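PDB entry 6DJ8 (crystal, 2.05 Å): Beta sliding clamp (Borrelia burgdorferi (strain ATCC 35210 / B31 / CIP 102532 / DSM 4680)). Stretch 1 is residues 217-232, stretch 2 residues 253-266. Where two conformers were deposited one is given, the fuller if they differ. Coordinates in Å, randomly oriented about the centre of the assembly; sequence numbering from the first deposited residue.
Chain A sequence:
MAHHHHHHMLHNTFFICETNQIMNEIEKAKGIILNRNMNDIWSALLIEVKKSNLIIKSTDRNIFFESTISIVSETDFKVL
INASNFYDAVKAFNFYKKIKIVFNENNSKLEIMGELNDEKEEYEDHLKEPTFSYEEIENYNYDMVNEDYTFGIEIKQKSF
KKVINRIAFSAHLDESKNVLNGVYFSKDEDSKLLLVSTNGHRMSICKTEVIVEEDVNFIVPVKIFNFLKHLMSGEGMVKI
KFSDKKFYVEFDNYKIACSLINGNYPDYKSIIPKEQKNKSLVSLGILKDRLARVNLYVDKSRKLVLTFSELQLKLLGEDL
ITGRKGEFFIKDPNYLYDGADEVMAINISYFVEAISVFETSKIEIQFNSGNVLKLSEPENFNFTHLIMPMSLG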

# COMPACT_ATOMS: atom_id res chain seq x y z
N ASN A 217 4.57 -35.27 -20.20
CA ASN A 217 5.51 -35.34 -19.10
C ASN A 217 6.38 -34.09 -19.13
O ASN A 217 7.53 -34.15 -19.59
CB ASN A 217 6.35 -36.64 -19.18
CG ASN A 217 7.40 -36.73 -18.09
OD1 ASN A 217 7.20 -36.24 -16.97
ND2 ASN A 217 8.52 -37.38 -18.39
N PHE A 218 5.84 -32.96 -18.65
CA PHE A 218 6.48 -31.66 -18.81
C PHE A 218 6.42 -30.89 -17.51
O PHE A 218 5.40 -30.92 -16.81
CB PHE A 218 5.81 -30.83 -19.92
CG PHE A 218 5.61 -31.59 -21.21
CD1 PHE A 218 6.69 -31.89 -22.03
CD2 PHE A 218 4.34 -31.99 -21.61
CE1 PHE A 218 6.51 -32.59 -23.23
CE2 PHE A 218 4.15 -32.70 -22.80
CZ PHE A 218 5.24 -33.00 -23.61
N ILE A 219 7.50 -30.18 -17.20
CA ILE A 219 7.62 -29.36 -16.01
C ILE A 219 7.86 -27.93 -16.46
O ILE A 219 8.89 -27.64 -17.09
CB ILE A 219 8.76 -29.82 -15.09
CG1 ILE A 219 8.60 -31.31 -14.73
CG2 ILE A 219 8.83 -28.96 -13.83
CD1 ILE A 219 9.84 -31.91 -14.22
N VAL A 220 6.93 -27.05 -16.13
CA VAL A 220 6.93 -25.65 -16.57
C VAL A 220 7.16 -24.76 -15.35
O VAL A 220 6.40 -24.85 -14.38
CB VAL A 220 5.61 -25.27 -17.25
CG1 VAL A 220 5.68 -23.82 -17.74
CG2 VAL A 220 5.32 -26.22 -18.41
N PRO A 221 8.16 -23.89 -15.36
CA PRO A 221 8.37 -22.99 -14.22
C PRO A 221 7.11 -22.21 -13.92
O PRO A 221 6.40 -21.77 -14.83
CB PRO A 221 9.52 -22.08 -14.66
CG PRO A 221 10.26 -22.90 -15.70
CD PRO A 221 9.14 -23.61 -16.43
N VAL A 222 6.80 -22.07 -12.63
CA VAL A 222 5.53 -21.48 -12.27
C VAL A 222 5.44 -20.01 -12.68
O VAL A 222 4.33 -19.50 -12.88
CB VAL A 222 5.26 -21.66 -10.76
CG1 VAL A 222 6.24 -20.80 -9.90
CG2 VAL A 222 3.81 -21.31 -10.45
N LYS A 223 6.56 -19.31 -12.84
CA LYS A 223 6.47 -17.85 -13.05
C LYS A 223 5.57 -17.51 -14.24
O LYS A 223 4.74 -16.60 -14.14
CB LYS A 223 7.86 -17.24 -13.25
CG LYS A 223 7.83 -15.73 -13.54
CD LYS A 223 9.22 -15.16 -13.69
CE LYS A 223 9.19 -13.63 -13.89
NZ LYS A 223 10.57 -13.12 -14.13
N ILE A 224 5.66 -18.29 -15.33
CA ILE A 224 4.84 -17.95 -16.49
C ILE A 224 3.36 -18.02 -16.15
O ILE A 224 2.55 -17.27 -16.71
CB ILE A 224 5.18 -18.82 -17.72
CG1 ILE A 224 4.56 -18.17 -18.97
CG2 ILE A 224 4.66 -20.24 -17.55
CD1 ILE A 224 4.99 -18.80 -20.28
N PHE A 225 2.97 -18.90 -15.21
CA PHE A 225 1.55 -18.98 -14.87
C PHE A 225 1.11 -17.78 -14.03
O PHE A 225 -0.00 -17.28 -14.21
CB PHE A 225 1.25 -20.31 -14.17
CG PHE A 225 1.51 -21.48 -15.06
CD1 PHE A 225 0.64 -21.76 -16.10
CD2 PHE A 225 2.67 -22.22 -14.94
CE1 PHE A 225 0.91 -22.81 -16.99
CE2 PHE A 225 2.93 -23.26 -15.81
CZ PHE A 225 2.04 -23.55 -16.84
N ASN A 226 1.95 -17.32 -13.11
CA ASN A 226 1.63 -16.08 -12.41
C ASN A 226 1.47 -14.94 -13.40
O ASN A 226 0.50 -14.18 -13.35
CB ASN A 226 2.70 -15.77 -11.37
CG ASN A 226 2.71 -16.80 -10.25
OD1 ASN A 226 1.65 -17.30 -9.88
ND2 ASN A 226 3.89 -17.11 -9.70
N PHE A 227 2.35 -14.89 -14.41
CA PHE A 227 2.27 -13.86 -15.45
C PHE A 227 0.96 -13.96 -16.23
O PHE A 227 0.24 -12.97 -16.42
CB PHE A 227 3.48 -14.05 -16.38
CG PHE A 227 3.62 -13.02 -17.45
CD1 PHE A 227 3.41 -11.67 -17.18
CD2 PHE A 227 4.06 -13.40 -18.71
CE1 PHE A 227 3.60 -10.71 -18.18
CE2 PHE A 227 4.25 -12.45 -19.71
CZ PHE A 227 4.01 -11.11 -19.44
N LEU A 228 0.64 -15.18 -16.66
CA LEU A 228 -0.51 -15.44 -17.51
C LEU A 228 -1.82 -15.04 -16.85
O LEU A 228 -2.74 -14.56 -17.53
CB LEU A 228 -0.56 -16.94 -17.84
CG LEU A 228 0.33 -17.41 -18.98
CD1 LEU A 228 0.36 -18.91 -18.97
CD2 LEU A 228 -0.28 -16.89 -20.25
N LYS A 229 -1.96 -15.30 -15.55
CA LYS A 229 -3.24 -15.04 -14.93
C LYS A 229 -3.56 -13.55 -14.93
O LYS A 229 -4.73 -13.17 -14.93
CB LYS A 229 -3.32 -15.64 -13.53
CG LYS A 229 -2.27 -15.22 -12.52
CD LYS A 229 -2.52 -15.96 -11.21
CE LYS A 229 -1.27 -16.11 -10.36
NZ LYS A 229 -1.48 -17.14 -9.28
N HIS A 230 -2.54 -12.69 -15.00
CA HIS A 230 -2.74 -11.26 -15.21
C HIS A 230 -3.08 -10.92 -16.66
O HIS A 230 -3.69 -9.87 -16.91
CB HIS A 230 -1.48 -10.51 -14.76
CG HIS A 230 -1.53 -9.02 -14.99
ND1 HIS A 230 -2.61 -8.25 -14.62
CD2 HIS A 230 -0.64 -8.17 -15.55
CE1 HIS A 230 -2.38 -6.99 -14.94
NE2 HIS A 230 -1.19 -6.92 -15.50
N LEU A 231 -2.71 -11.77 -17.63
CA LEU A 231 -2.92 -11.44 -19.04
C LEU A 231 -4.26 -11.92 -19.58
O LEU A 231 -4.83 -11.26 -20.45
CB LEU A 231 -1.82 -12.07 -19.90
CG LEU A 231 -0.38 -11.67 -19.61
CD1 LEU A 231 0.54 -12.43 -20.50
CD2 LEU A 231 -0.21 -10.19 -19.87
N MET A 232 -4.77 -13.03 -19.09
CA MET A 232 -5.91 -13.66 -19.73
C MET A 232 -7.22 -13.01 -19.30
O MET A 232 -7.53 -12.93 -18.10
CB MET A 232 -5.92 -15.15 -19.43
CG MET A 232 -5.03 -15.92 -20.37
SD MET A 232 -5.06 -17.66 -19.98
CE MET A 232 -6.72 -17.81 -19.49
N ASN A 253 -4.16 -11.19 -28.40
CA ASN A 253 -3.06 -10.58 -29.14
C ASN A 253 -1.70 -10.90 -28.53
O ASN A 253 -0.75 -10.13 -28.71
CB ASN A 253 -3.27 -9.07 -29.26
CG ASN A 253 -3.46 -8.38 -27.92
OD1 ASN A 253 -4.09 -8.92 -27.00
ND2 ASN A 253 -2.92 -7.17 -27.79
N TYR A 254 -1.57 -12.06 -27.86
CA TYR A 254 -0.37 -12.41 -27.11
C TYR A 254 0.24 -13.73 -27.59
O TYR A 254 -0.46 -14.64 -28.05
CB TYR A 254 -0.67 -12.51 -25.60
CG TYR A 254 -1.26 -11.26 -25.02
CD1 TYR A 254 -0.48 -10.12 -24.82
CD2 TYR A 254 -2.61 -11.20 -24.68
CE1 TYR A 254 -1.01 -8.96 -24.30
CE2 TYR A 254 -3.15 -10.05 -24.15
CZ TYR A 254 -2.36 -8.93 -23.96
OH TYR A 254 -2.92 -7.78 -23.46
N LYS A 255 1.56 -13.80 -27.50
CA LYS A 255 2.32 -15.03 -27.66
C LYS A 255 3.38 -15.03 -26.58
O LYS A 255 4.00 -13.99 -26.32
CB LYS A 255 2.96 -15.15 -29.05
CG LYS A 255 1.98 -15.03 -30.21
CD LYS A 255 2.71 -15.10 -31.55
CE LYS A 255 1.74 -15.16 -32.71
NZ LYS A 255 2.45 -15.09 -34.03
N ILE A 256 3.51 -16.14 -25.88
CA ILE A 256 4.43 -16.25 -24.75
C ILE A 256 5.08 -17.62 -24.80
O ILE A 256 4.43 -18.61 -25.15
CB ILE A 256 3.70 -16.06 -23.39
CG1 ILE A 256 2.55 -15.07 -23.54
CG2 ILE A 256 4.66 -15.57 -22.31
CD1 ILE A 256 1.71 -14.98 -22.33
N ALA A 257 6.35 -17.68 -24.43
CA ALA A 257 7.06 -18.95 -24.40
C ALA A 257 8.07 -18.94 -23.26
O ALA A 257 8.50 -17.87 -22.81
CB ALA A 257 7.78 -19.23 -25.73
N CYS A 258 8.43 -20.14 -22.80
CA CYS A 258 9.51 -20.27 -21.82
C CYS A 258 10.11 -21.65 -21.96
O CYS A 258 9.60 -22.50 -22.70
CB CYS A 258 9.00 -20.02 -20.40
SG CYS A 258 7.93 -21.37 -19.72
N SER A 259 11.22 -21.88 -21.25
CA SER A 259 11.88 -23.18 -21.28
C SER A 259 11.28 -24.11 -20.23
O SER A 259 10.83 -23.67 -19.17
CB SER A 259 13.38 -23.05 -21.01
OG SER A 259 14.02 -22.42 -22.10
N LEU A 260 11.29 -25.40 -20.56
CA LEU A 260 10.91 -26.41 -19.60
C LEU A 260 12.07 -26.72 -18.66
O LEU A 260 13.24 -26.48 -18.96
CB LEU A 260 10.48 -27.69 -20.32
CG LEU A 260 9.36 -27.51 -21.34
CD1 LEU A 260 9.12 -28.81 -22.10
CD2 LEU A 260 8.07 -27.02 -20.69
N ILE A 261 11.73 -27.26 -17.49
CA ILE A 261 12.72 -27.77 -16.56
C ILE A 261 12.95 -29.22 -16.94
O ILE A 261 11.99 -30.00 -17.03
CB ILE A 261 12.22 -27.64 -15.11
CG1 ILE A 261 12.02 -26.16 -14.79
CG2 ILE A 261 13.21 -28.24 -14.13
CD1 ILE A 261 10.91 -25.92 -13.82
N ASN A 262 14.20 -29.59 -17.22
CA ASN A 262 14.52 -30.97 -17.63
C ASN A 262 14.87 -31.76 -16.38
O ASN A 262 16.02 -31.86 -15.96
CB ASN A 262 15.64 -31.01 -18.66
CG ASN A 262 16.06 -32.44 -18.99
OD1 ASN A 262 15.31 -33.19 -19.60
ND2 ASN A 262 17.27 -32.81 -18.59
N GLY A 263 13.85 -32.36 -15.78
CA GLY A 263 14.05 -33.14 -14.58
C GLY A 263 13.00 -34.22 -14.44
O GLY A 263 12.20 -34.42 -15.36
N ASN A 264 13.00 -34.93 -13.32
CA ASN A 264 12.02 -35.96 -13.04
C ASN A 264 11.13 -35.47 -11.90
O ASN A 264 11.61 -35.31 -10.77
CB ASN A 264 12.70 -37.28 -12.69
CG ASN A 264 13.36 -37.93 -13.90
OD1 ASN A 264 12.77 -38.03 -14.97
ND2 ASN A 264 14.62 -38.34 -13.73
N TYR A 265 9.87 -35.23 -12.19
CA TYR A 265 8.98 -34.76 -11.14
C TYR A 265 8.73 -35.90 -10.15
O TYR A 265 8.72 -37.07 -10.54
CB TYR A 265 7.66 -34.25 -11.72
CG TYR A 265 6.93 -33.29 -10.80
CD1 TYR A 265 7.33 -31.96 -10.68
CD2 TYR A 265 5.86 -33.73 -10.05
CE1 TYR A 265 6.65 -31.09 -9.83
CE2 TYR A 265 5.19 -32.89 -9.22
CZ TYR A 265 5.58 -31.57 -9.10
OH TYR A 265 4.89 -30.76 -8.26
N PRO A 266 8.60 -35.60 -8.86
CA PRO A 266 8.39 -36.68 -7.87
C PRO A 266 7.10 -37.45 -8.11
O PRO A 266 6.16 -36.97 -8.76
CB PRO A 266 8.34 -35.94 -6.53
CG PRO A 266 9.12 -34.66 -6.76
CD PRO A 266 8.77 -34.30 -8.19
O HOH W 1 9.76 -33.71 -17.52
O HOH W 2 10.01 -31.09 -18.32

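Contact between residues 217-232 and 253-266 of the Borrelia burgdorferi beta sliding clamp, burying 816 Å² in all. The first stretch runs as a short strand and then a helix; the second is a strand, 254-259, that continues into an extended loop. The helix lies over strand 254-259 with their directions 167° apart, nearly antiparallel, at an axial distance of 10.0 Å, which leaves room for a layer of side chains between them. Three isoleucines, Ile 219, Ile 256 and Ile 261, cover the most surface.

Ile 219, with 135 Å² covered, meets the loop through backbone and side chain together. Its carbonyl O accepts the one direct hydrogen bond of the contact, from Ile 261 N (2.9 Å), and the N-H...O angle of 169° makes it almost linear. The same Ile 219 O lies 3.4 Å from Leu 260 CA, a CA-H...O contact bent to 120° at the hydrogen. On the amide side a water completes the link, accepting from Ile 219 N (2.9 Å) and donating to Ile 261 O (2.6 Å), so both polar backbone groups of Ile 219 are tied, directly or through water, to Ile 261. The side chain, m at chi1 and t at chi2, carries Ile 219 CD1 along the loop to 3.6 Å from Gly 263 O and 4.1 Å from Tyr 265 CB.

Ile 261 returns the contact with its side chain, which points toward the first stretch. Ile 261 CD1 packs 3.7 Å from Ile 219 CG2 and 3.6 Å from Pro 221 CG, so one methyl touches two residues flanking Val 220. Val 220 itself points away at CA-to-CB, yet its methyls still reach the second stretch: Val 220 CG2 is 3.7 Å from Leu 260 CD2, and Val 220 CG1 is 3.9 Å from Cys 258 SG.

Ile 256, with 91 Å² covered, is the centre of the helix packing. It points toward the helix, and its chi1 of -33° lies between wells. Ile 256 CD1 sits 3.3 Å from Leu 231 CD1, a tight methyl contact, and 3.5 Å from Leu 228 CD2. Ile 256 CG2 lies 3.8 Å from Ile 224 CD1 and 4.1 Å from Phe 227 CE2, at the edge of that ring. Four helix residues, spanning about two turns, thus converge on one strand side chain. Ile 224 CD1 also lies 3.9 Å from Cys 258 SG, extending this apolar packing toward the strand of the first stretch.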